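Local coordinates for dTDP-glucose 4,6-dehydratase (PDB 5U4Q), which probably catalyses the NAD-dependent dehydration of dTDP-glucose to a 4-keto-6-deoxy sugar nucleotide, as a member of the NAD-dependent epimerase/dehydratase family, at residues D224-V227 / E228-R232; Q306-Y309 / D310-G313. All coordinates share one frame; numbering follows the deposited sequence.

Both contacts are single helical stretches, one inside helix 223-234 and the other making up the short helix 306-312 with the residue after it; their centres lie about 12 Å apart. Contact 1 is largely buried, and the side chain of Ile-226 comes to about 8 Å from the bound NAD. Contact 2 sits nearer the surface, with the side chain of Leu-308 about 13 Å from the same cofactor. The two meet where Arg-232 NH1 reaches Val-312 O at 3.0 Å, probably a hydrogen bond. The guanidinium that pairs with Glu-228 in contact 1 thus also engages the C-terminal end of the helix in contact 2.

Contact 1. Residues D224-V227 / E228-R232; sequences DDIV and EAVVR
Ile-226 and Val-230, one helical turn apart, meet through their CG2 methyls at 4.0 Å, the two side chains crossing at a slant. Val-230 CG2 also lies 3.2 Å from Ile-226 O, the same oxygen that accepts the nearly linear bond from Val-230 N (2.9 Å, 167°), so backbone and side chain close on one carbonyl. One residue further along, on the neighbouring side of the helix, Val-227 CG1 and Val-231 CG2 make a looser apolar approach of 4.3 Å beside the carbonyl oxygen of Val-227, which accepts from Val-231 N. Glu-228 N and Ala-229 N continue the i to i+4 pattern onto Asp-224 O and Asp-225 O.

Glu-228 and Arg-232 pair on the polar flank in a salt bridge. The glutamate chain leaves with CG anti to the backbone N (chi1 -176°) and then bends at chi2, which brings OE2 to the guanidinium edge. There Arg-232 NE donates to Glu-228 OE2 at 2.7 Å, almost exactly in the guanidinium plane and on the anti lone pair of the oxygen; Arg-232 NH2 adds a weak second bond to the same OE2. Glu-228 OE1 forms a salt bridge with Arg-22, so the carboxylate links two arginines.

Further out, Asp-225 accepts hydrogen bonds from the backbone N atoms of Gln-317 and Thr-318. Val-227 and Val-231 pack on helix 14-25, while Ile-226 and Val-230 face strands 176-185 and 258-263. This is regular alpha-helix with an i to i+4 salt bridge, covering the parallel sheet of a Rossmann-type NAD-binding fold.

Contact 2. Residues Q306-Y309 / D310-G313; sequences QPLY and DLVG
A local, mostly surface-lying contact along one short helix, residues 306-312 and the turn at its C-terminal end, brings Leu-308 against Leu-311 and Val-312 on its inner side. Leu-308 CD1 approaches Leu-311 CD2 at 4.2 Å, the two chains crossing obliquely. In the conformer described here, one of two modelled for Val-312 and Gly-313, Leu-308 CG stands 4.3 Å from Val-312 CG2. That same valine methyl, which stands between its own backbone N and carbonyl carbon, reaches to 3.4 Å from Leu-308 O.

Leu-308 O accepts two bonds: Val-312 N donates to it almost straight (3.0 Å, 177°), while Leu-311 N is shared between Pro-307 O, its main acceptor, and a weak, more bent bond to Leu-308 O. In the first turn Asp-310 N is bound to Gln-306 O at 2.8 Å. The last bond is longer and bent: in the same conformer Gly-313 N reaches Tyr-309 O at 3.3 Å with only 141° at the hydrogen, from above the carbonyl plane. Gly-313 then leaves the helix with positive phi.

On the outer side, Asp-310 OD1 lies at the edge of the Tyr-309 ring, 3.5 Å from CD2 and near the ring plane; the carboxylate is turned 64° from the ring.

At the N-terminal end Asp-304 OD1 accepts from Gln-306 N. Pro-307, Leu-308 and Leu-311 rest on Tyr-261 of strand 258-263, with Leu-308 also touching Ile-263, while Leu-308 and Val-312 abut Val-233, seating the short helix between that strand and helix 223-234.

Contact 1. Residues D224-V227 / E228-R232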
ATOM      1  N   ASP A 224      -0.619 -28.012  -8.423  1.00 13.65           N
ATOM      2  CA  ASP A 224      -1.888 -28.683  -8.098  1.00 14.65           C
ATOM      3  C   ASP A 224      -2.270 -28.549  -6.627  1.00 13.82           C
ATOM      4  O   ASP A 224      -3.465 -28.480  -6.299  1.00 14.93           O
ATOM      5  CB  ASP A 224      -1.880 -30.156  -8.487  1.00 14.79           C
ATOM      6  CG  ASP A 224      -1.906 -30.397  -9.990  1.00 18.20           C
ATOM      7  OD1 ASP A 224      -1.906 -29.455 -10.791  1.00 20.12           O
ATOM      8  OD2 ASP A 224      -1.904 -31.594 -10.363  1.00 22.33           O
ATOM      9  N   ASP A 225      -1.269 -28.531  -5.741  1.00 13.19           N
ATOM     10  CA  ASP A 225      -1.510 -28.361  -4.311  1.00 13.98           C
ATOM     11  C   ASP A 225      -2.022 -26.946  -4.035  1.00 16.01           C
ATOM     12  O   ASP A 225      -2.934 -26.770  -3.230  1.00 15.37           O
ATOM     13  CB  ASP A 225      -0.244 -28.694  -3.523  1.00 14.44           C
ATOM     14  CG  ASP A 225       0.104 -30.147  -3.587  1.00 17.78           C
ATOM     15  OD1 ASP A 225      -0.831 -30.981  -3.537  1.00 24.23           O
ATOM     16  OD2 ASP A 225       1.305 -30.453  -3.571  1.00 17.85           O
ATOM     17  N   ILE A 226      -1.449 -25.939  -4.698  1.00 14.48           N
ATOM     18  CA  ILE A 226      -1.953 -24.567  -4.580  1.00 13.85           C
ATOM     19  C   ILE A 226      -3.410 -24.496  -5.058  1.00 14.79           C
ATOM     20  O   ILE A 226      -4.266 -23.899  -4.394  1.00 14.86           O
ATOM     21  CB  ILE A 226      -1.096 -23.580  -5.414  1.00 14.28           C
ATOM     22  CG1 ILE A 226       0.328 -23.445  -4.811  1.00 15.61           C
ATOM     23  CG2 ILE A 226      -1.775 -22.213  -5.565  1.00 14.82           C
ATOM     24  CD1 ILE A 226       0.402 -22.847  -3.411  1.00 16.79           C
ATOM     25  N   VAL A 227      -3.693 -25.102  -6.189  1.00 13.47           N
ATOM     26  CA  VAL A 227      -5.046 -25.063  -6.760  1.00 14.64           C
ATOM     27  C   VAL A 227      -6.063 -25.669  -5.796  1.00 14.81           C
ATOM     28  O   VAL A 227      -7.120 -25.079  -5.561  1.00 14.25           O
ATOM     29  CB  VAL A 227      -5.098 -25.796  -8.106  1.00 15.09           C
ATOM     30  CG1 VAL A 227      -6.542 -26.028  -8.562  1.00 17.00           C
ATOM     31  CG2 VAL A 227      -4.315 -25.042  -9.159  1.00 16.52           C
ATOM     32  N   GLU A 228      -5.746 -26.816  -5.218  1.00 14.79           N
ATOM     33  CA  GLU A 228      -6.671 -27.462  -4.287  1.00 14.51           C
ATOM     34  C   GLU A 228      -6.966 -26.529  -3.113  1.00 15.33           C
ATOM     35  O   GLU A 228      -8.131 -26.373  -2.733  1.00 14.41           O
ATOM     36  CB  GLU A 228      -6.092 -28.796  -3.798  1.00 16.91           C
ATOM     37  CG  GLU A 228      -7.025 -29.580  -2.892  1.00 20.55           C
ATOM     38  CD  GLU A 228      -8.323 -29.977  -3.564  1.00 24.94           C
ATOM     39  OE1 GLU A 228      -8.326 -30.216  -4.784  1.00 27.55           O
ATOM     40  OE2 GLU A 228      -9.349 -30.082  -2.848  1.00 28.79           O
ATOM     41  N   ALA A 229      -5.925 -25.908  -2.558  1.00 15.57           N
ATOM     42  CA  ALA A 229      -6.115 -24.998  -1.417  1.00 15.75           C
ATOM     43  C   ALA A 229      -6.953 -23.778  -1.775  1.00 15.07           C
ATOM     44  O   ALA A 229      -7.861 -23.370  -1.029  1.00 15.61           O
ATOM     45  CB  ALA A 229      -4.778 -24.544  -0.895  1.00 16.09           C
ATOM     46  N   VAL A 230      -6.636 -23.160  -2.896  1.00 14.39           N
ATOM     47  CA  VAL A 230      -7.352 -21.961  -3.297  1.00 14.05           C
ATOM     48  C   VAL A 230      -8.812 -22.258  -3.560  1.00 14.91           C
ATOM     49  O   VAL A 230      -9.680 -21.480  -3.177  1.00 15.57           O
ATOM     50  CB  VAL A 230      -6.682 -21.312  -4.526  1.00 14.92           C
ATOM     51  CG1 VAL A 230      -7.503 -20.162  -5.089  1.00 16.08           C
ATOM     52  CG2 VAL A 230      -5.281 -20.851  -4.168  1.00 15.21           C
ATOM     53  N   VAL A 231      -9.104 -23.362  -4.242  1.00 14.96           N
ATOM     54  CA  VAL A 231     -10.499 -23.669  -4.559  1.00 16.84           C
ATOM     55  C   VAL A 231     -11.275 -23.956  -3.254  1.00 17.21           C
ATOM     56  O   VAL A 231     -12.442 -23.528  -3.126  1.00 18.90           O
ATOM     57  CB  VAL A 231     -10.618 -24.747  -5.659  1.00 19.28           C
ATOM     58  CG1 VAL A 231     -12.067 -25.181  -5.836  1.00 22.87           C
ATOM     59  CG2 VAL A 231     -10.048 -24.211  -6.975  1.00 20.29           C
ATOM     60  N   ARG A 232     -10.641 -24.597  -2.270  1.00 15.99           N
ATOM     61  CA  ARG A 232     -11.278 -24.811  -0.934  1.00 16.58           C
ATOM     62  C   ARG A 232     -11.495 -23.453  -0.223  1.00 16.96           C
ATOM     63  O   ARG A 232     -12.574 -23.212   0.326  1.00 17.48           O
ATOM     64  CB  ARG A 232     -10.474 -25.746  -0.034  1.00 19.20           C
ATOM     65  CG  ARG A 232     -10.443 -27.177  -0.538  1.00 21.64           C
ATOM     66  CD  ARG A 232      -9.743 -28.116   0.398  1.00 26.21           C
ATOM     67  NE  ARG A 232      -9.681 -29.461  -0.201  1.00 28.66           N
ATOM     68  CZ  ARG A 232      -9.697 -30.601   0.483  1.00 32.72           C
ATOM     69  NH1 ARG A 232      -9.805 -30.611   1.811  1.00 36.05           N
ATOM     70  NH2 ARG A 232      -9.631 -31.756  -0.177  1.00 37.59           N
TER

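Contact 2. Residues Q306-Y309 / D310-G313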
ATOM      1  N   GLN A 306      -0.118 -23.388   9.619  1.00 24.82           N
ATOM      2  CA  GLN A 306      -1.145 -24.011  10.484  1.00 25.19           C
ATOM      3  C   GLN A 306      -2.555 -23.406  10.309  1.00 24.15           C
ATOM      4  O   GLN A 306      -3.555 -24.141  10.340  1.00 23.16           O
ATOM      5  CB  GLN A 306      -0.712 -23.983  11.982  1.00 29.02           C
ATOM      6  CG  GLN A 306      -1.809 -24.168  13.050  1.00 29.82           C
ATOM      7  CD  GLN A 306      -2.523 -22.871  13.474  1.00 30.56           C
ATOM      8  OE1 GLN A 306      -1.888 -21.873  13.806  1.00 33.23           O
ATOM      9  NE2 GLN A 306      -3.849 -22.909  13.520  1.00 34.77           N
ATOM     10  N   PRO A 307      -2.649 -22.069  10.151  1.00 20.24           N
ATOM     11  CA  PRO A 307      -3.994 -21.566  10.042  1.00 20.81           C
ATOM     12  C   PRO A 307      -4.728 -22.125   8.804  1.00 20.16           C
ATOM     13  O   PRO A 307      -5.924 -22.453   8.913  1.00 21.51           O
ATOM     14  CB  PRO A 307      -3.796 -20.050  10.017  1.00 19.87           C
ATOM     15  CG  PRO A 307      -2.563 -19.833  10.821  1.00 19.38           C
ATOM     16  CD  PRO A 307      -1.683 -20.998  10.473  1.00 18.79           C
ATOM     17  N   LEU A 308      -4.040 -22.273   7.666  1.00 20.82           N
ATOM     18  CA  LEU A 308      -4.733 -22.769   6.460  1.00 21.65           C
ATOM     19  C   LEU A 308      -5.023 -24.272   6.599  1.00 22.48           C
ATOM     20  O   LEU A 308      -6.050 -24.757   6.095  1.00 23.71           O
ATOM     21  CB  LEU A 308      -3.978 -22.408   5.175  1.00 22.58           C
ATOM     22  CG  LEU A 308      -4.731 -22.485   3.833  1.00 27.08           C
ATOM     23  CD1 LEU A 308      -5.987 -21.627   3.842  1.00 24.80           C
ATOM     24  CD2 LEU A 308      -3.833 -22.056   2.686  1.00 29.18           C
ATOM     25  N   TYR A 309      -4.163 -24.992   7.334  1.00 22.26           N
ATOM     26  CA  TYR A 309      -4.425 -26.411   7.640  1.00 22.12           C
ATOM     27  C   TYR A 309      -5.654 -26.553   8.517  1.00 22.34           C
ATOM     28  O   TYR A 309      -6.489 -27.401   8.261  1.00 23.38           O
ATOM     29  CB  TYR A 309      -3.220 -27.107   8.326  1.00 24.62           C
ATOM     30  CG  TYR A 309      -3.534 -28.541   8.730  1.00 25.63           C
ATOM     31  CD1 TYR A 309      -3.512 -29.566   7.795  1.00 28.06           C
ATOM     32  CD2 TYR A 309      -3.905 -28.861  10.041  1.00 25.48           C
ATOM     33  CE1 TYR A 309      -3.833 -30.872   8.149  1.00 29.47           C
ATOM     34  CE2 TYR A 309      -4.233 -30.174  10.397  1.00 27.74           C
ATOM     35  CZ  TYR A 309      -4.185 -31.170   9.444  1.00 28.18           C
ATOM     36  OH  TYR A 309      -4.506 -32.472   9.766  1.00 30.33           O
ATOM     37  N   ASP A 310      -5.772 -25.755   9.568  1.00 22.60           N
ATOM     38  CA  ASP A 310      -6.960 -25.827  10.405  1.00 24.86           C
ATOM     39  C   ASP A 310      -8.205 -25.385   9.617  1.00 23.57           C
ATOM     40  O   ASP A 310      -9.301 -25.870   9.880  1.00 27.56           O
ATOM     41  CB  ASP A 310      -6.799 -24.986  11.681  1.00 27.74           C
ATOM     42  CG  ASP A 310      -5.661 -25.490  12.578  1.00 35.12           C
ATOM     43  OD1 ASP A 310      -5.190 -26.634  12.388  1.00 35.90           O
ATOM     44  OD2 ASP A 310      -5.235 -24.738  13.477  1.00 38.57           O
ATOM     45  N   LEU A 311      -8.029 -24.534   8.602  1.00 22.34           N
ATOM     46  CA  LEU A 311      -9.190 -24.022   7.876  1.00 21.83           C
ATOM     47  C   LEU A 311      -9.774 -24.958   6.812  1.00 22.40           C
ATOM     48  O   LEU A 311     -10.991 -25.213   6.831  1.00 23.25           O
ATOM     49  CB  LEU A 311      -8.877 -22.680   7.204  1.00 20.13           C
ATOM     50  CG  LEU A 311     -10.090 -21.872   6.719  1.00 21.78           C
ATOM     51  CD1 LEU A 311     -10.827 -21.221   7.886  1.00 22.97           C
ATOM     52  CD2 LEU A 311      -9.644 -20.812   5.732  1.00 21.62           C
ATOM     53  N   VAL A 312      -8.953 -25.393   5.842  0.50 21.71           N
ATOM     54  CA  VAL A 312      -9.444 -26.197   4.684  0.50 22.02           C
ATOM     55  C   VAL A 312      -9.195 -27.714   4.762  0.50 23.95           C
ATOM     56  O   VAL A 312      -9.640 -28.455   3.889  0.50 23.37           O
ATOM     57  CB  VAL A 312      -8.922 -25.668   3.312  0.50 23.24           C
ATOM     58  CG1 VAL A 312      -9.383 -24.231   3.063  0.50 23.76           C
ATOM     59  CG2 VAL A 312      -7.407 -25.794   3.194  0.50 23.21           C
ATOM     60  N   GLY A 313      -8.490 -28.169   5.789  0.50 23.75           N
ATOM     61  CA  GLY A 313      -8.255 -29.604   5.959  0.50 25.31           C
ATOM     62  C   GLY A 313      -7.543 -30.255   4.787  0.50 25.93           C
ATOM     63  O   GLY A 313      -7.928 -31.340   4.333  0.50 26.61           O
TER